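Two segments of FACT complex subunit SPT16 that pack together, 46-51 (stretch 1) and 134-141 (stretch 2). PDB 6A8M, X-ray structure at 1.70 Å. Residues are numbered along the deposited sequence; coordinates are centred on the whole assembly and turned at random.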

# COMPACT_ATOMS: atom_id res chain seq x y z
N TYR A 46 2.47 6.20 -4.61
CA TYR A 46 2.91 4.81 -4.57
C TYR A 46 3.87 4.46 -5.70
O TYR A 46 3.98 3.28 -6.06
N GLN A 47 4.56 5.45 -6.27
CA GLN A 47 5.61 5.13 -7.25
C GLN A 47 6.77 4.43 -6.54
O GLN A 47 7.03 4.65 -5.35
N LYS A 48 7.45 3.56 -7.28
CA LYS A 48 8.43 2.70 -6.63
C LYS A 48 9.54 3.51 -5.99
O LYS A 48 10.05 3.15 -4.92
N THR A 49 9.95 4.60 -6.63
CA THR A 49 11.05 5.38 -6.07
C THR A 49 10.63 6.08 -4.79
O THR A 49 11.40 6.13 -3.82
N THR A 50 9.40 6.59 -4.76
CA THR A 50 8.87 7.18 -3.53
C THR A 50 8.75 6.14 -2.43
O THR A 50 9.10 6.40 -1.28
N ILE A 51 8.25 4.94 -2.77
CA ILE A 51 8.19 3.87 -1.78
C ILE A 51 9.59 3.58 -1.25
O ILE A 51 9.80 3.47 -0.04
N LEU A 134 16.26 -0.28 -12.74
CA LEU A 134 15.55 0.99 -12.77
C LEU A 134 14.10 0.77 -12.38
O LEU A 134 13.56 -0.32 -12.55
N ALA A 135 13.48 1.83 -11.84
CA ALA A 135 12.02 1.87 -11.67
C ALA A 135 11.44 2.40 -12.97
O ALA A 135 11.25 3.61 -13.15
N THR A 136 11.18 1.49 -13.91
CA THR A 136 10.99 1.90 -15.31
C THR A 136 9.66 2.61 -15.53
O THR A 136 9.55 3.38 -16.49
N LYS A 137 8.69 2.40 -14.65
CA LYS A 137 7.36 2.99 -14.85
C LYS A 137 7.16 4.30 -14.10
O LYS A 137 6.12 4.94 -14.28
N ASP A 138 8.13 4.73 -13.29
CA ASP A 138 7.95 5.95 -12.50
C ASP A 138 8.06 7.19 -13.37
O ASP A 138 8.78 7.23 -14.38
N SER A 139 7.38 8.25 -12.95
CA SER A 139 7.42 9.51 -13.68
C SER A 139 7.44 10.66 -12.68
O SER A 139 6.60 10.70 -11.78
N TYR A 140 8.41 11.56 -12.85
CA TYR A 140 8.51 12.77 -12.04
C TYR A 140 8.81 13.96 -12.94
O TYR A 140 9.33 13.82 -14.06
N GLN A 141 8.48 15.16 -12.46
CA GLN A 141 8.73 16.40 -13.17
C GLN A 141 9.93 17.12 -12.58
O GLN A 141 10.47 16.74 -11.53

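The contact between the two stretches is organised around Asp-138, whose carboxylate faces the start of the helix that begins at Lys-48. Its side chain points toward stretch 1 with chi1 in the m well (-71°) and chi2 near 7°, an orientation that offers both oxygens to backbone amides of the first helical turn, which have no partner further back in the helix. OD2 accepts from Thr-49 N at 2.7 Å and also from the hydroxyl of Thr-49, with OG1 to OD2 likewise 2.7 Å; the m rotamer of Thr-49, whose CB points toward stretch 2, brings the hydroxyl onto the same oxygen as its own amide. OD1 takes the longer bond from Lys-48 N, at 3.2 Å.

Gln-47, at the N-cap position, supplies the second polar cluster. Its side chain points toward stretch 2 and runs out through chi1 m and chi2 t, with chi3 at 99°, so that the terminal amide meets the backbone of Ser-139 from both of its ends. Ser-139 N donates to Gln-47 OE1 at 2.7 Å, and Gln-47 NE2 donates to Ser-139 O at 2.9 Å. The side chain thus pairs with the extended backbone much as a peptide group would. Gln-47 OE1 also accepts from water 1 at 2.6 Å, and the same water donates to Lys-137 O at 3.3 Å, bridging the glutamine to the turn formed by Ala-135 to Asp-138. The CA-to-CB bond of Ser-139 (chi1 t) points away from stretch 1, although Ser-139 CB still lies 4.2 Å from Gln-47 OE1.

Tyr-140 closes the other end of the contact. Its CB points sideways, but with chi1 m the ring reaches back to the helix, and chi2 near 90° sets its face toward Gln-47 NE2; Tyr-140 OH donates to Thr-50 OG1 at 2.7 Å. Thr-50, also m, lies near the plane of the ring at its edge, whereas Gln-47 NE2 sits over one face, 3.4 Å from Tyr-140 CE2. The amide is therefore held against the aromatic surface while it bonds to Ser-139. Thr-49 CB approaches Tyr-140 OH to 3.5 Å.

Ala-135 adds a small amount of packing, its methyl pointing toward stretch 1. Its CB lies 3.7 Å from Thr-49 OG1 and 4.0 Å from Lys-48 CB. Beyond CB the lysine, with chi1 and chi2 both m, leads its end away from the contact. Lys-137 likewise sends its end away, while Tyr-46 and Leu-134 point away and Ile-51 sideways, all three without contact across the stretches. Altogether 338 Å² is buried, summed over both sides.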

# COMPACT_ATOMS: atom_id res chain seq x y z
CB TYR A 46 1.70 3.86 -4.59
CG TYR A 46 0.73 4.16 -3.45
CD1 TYR A 46 1.15 4.11 -2.13
CD2 TYR A 46 -0.59 4.52 -3.71
CE1 TYR A 46 0.27 4.41 -1.07
CE2 TYR A 46 -1.46 4.80 -2.66
CZ TYR A 46 -1.03 4.75 -1.37
OH TYR A 46 -1.92 5.04 -0.36
CB GLN A 47 6.10 6.40 -7.96
CG GLN A 47 4.99 7.09 -8.79
CD GLN A 47 5.53 8.03 -9.84
OE1 GLN A 47 5.62 7.67 -11.01
NE2 GLN A 47 5.89 9.25 -9.43
CB LYS A 48 9.01 1.70 -7.63
CG LYS A 48 7.95 0.82 -8.25
CD LYS A 48 7.25 -0.04 -7.22
CE LYS A 48 6.03 -0.75 -7.86
NZ LYS A 48 6.37 -1.48 -9.11
CB THR A 49 11.56 6.38 -7.10
OG1 THR A 49 11.98 5.66 -8.26
CG2 THR A 49 12.73 7.15 -6.54
CB THR A 50 7.51 7.83 -3.80
OG1 THR A 50 7.68 8.87 -4.76
CG2 THR A 50 6.90 8.40 -2.49
CB ILE A 51 7.53 2.62 -2.39
CG1 ILE A 51 6.08 2.90 -2.74
CG2 ILE A 51 7.60 1.44 -1.41
CD1 ILE A 51 5.45 1.80 -3.60
CB LEU A 134 15.59 1.62 -14.17
CG LEU A 134 16.96 1.93 -14.77
CD1 LEU A 134 16.74 2.40 -16.19
CD2 LEU A 134 17.64 3.00 -13.95
CB ALA A 135 11.65 2.71 -10.45
CB THR A 136 11.11 0.69 -16.26
OG1 THR A 136 10.16 -0.33 -15.91
CG2 THR A 136 12.52 0.09 -16.19
CB LYS A 137 6.28 1.99 -14.42
CG LYS A 137 6.46 0.62 -15.06
CD LYS A 137 6.52 0.72 -16.57
CE LYS A 137 6.89 -0.61 -17.19
NZ LYS A 137 6.13 -1.72 -16.55
CB ASP A 138 8.99 6.04 -11.39
CG ASP A 138 8.75 5.04 -10.27
OD1 ASP A 138 7.87 4.16 -10.38
OD2 ASP A 138 9.48 5.15 -9.26
CB SER A 139 6.22 9.64 -14.63
OG SER A 139 6.20 10.93 -15.22
CB TYR A 140 9.59 12.66 -10.95
CG TYR A 140 9.38 11.54 -9.96
CD1 TYR A 140 9.90 10.26 -10.17
CD2 TYR A 140 8.66 11.76 -8.78
CE1 TYR A 140 9.71 9.23 -9.26
CE2 TYR A 140 8.47 10.73 -7.85
CZ TYR A 140 9.00 9.47 -8.09
OH TYR A 140 8.80 8.48 -7.17
CB GLN A 141 7.51 17.32 -13.13
CG GLN A 141 6.22 16.66 -13.51
CD GLN A 141 6.13 16.36 -14.99
OE1 GLN A 141 6.72 17.07 -15.81
NE2 GLN A 141 5.39 15.31 -15.35
O HOH W 1 3.96 6.03 -12.10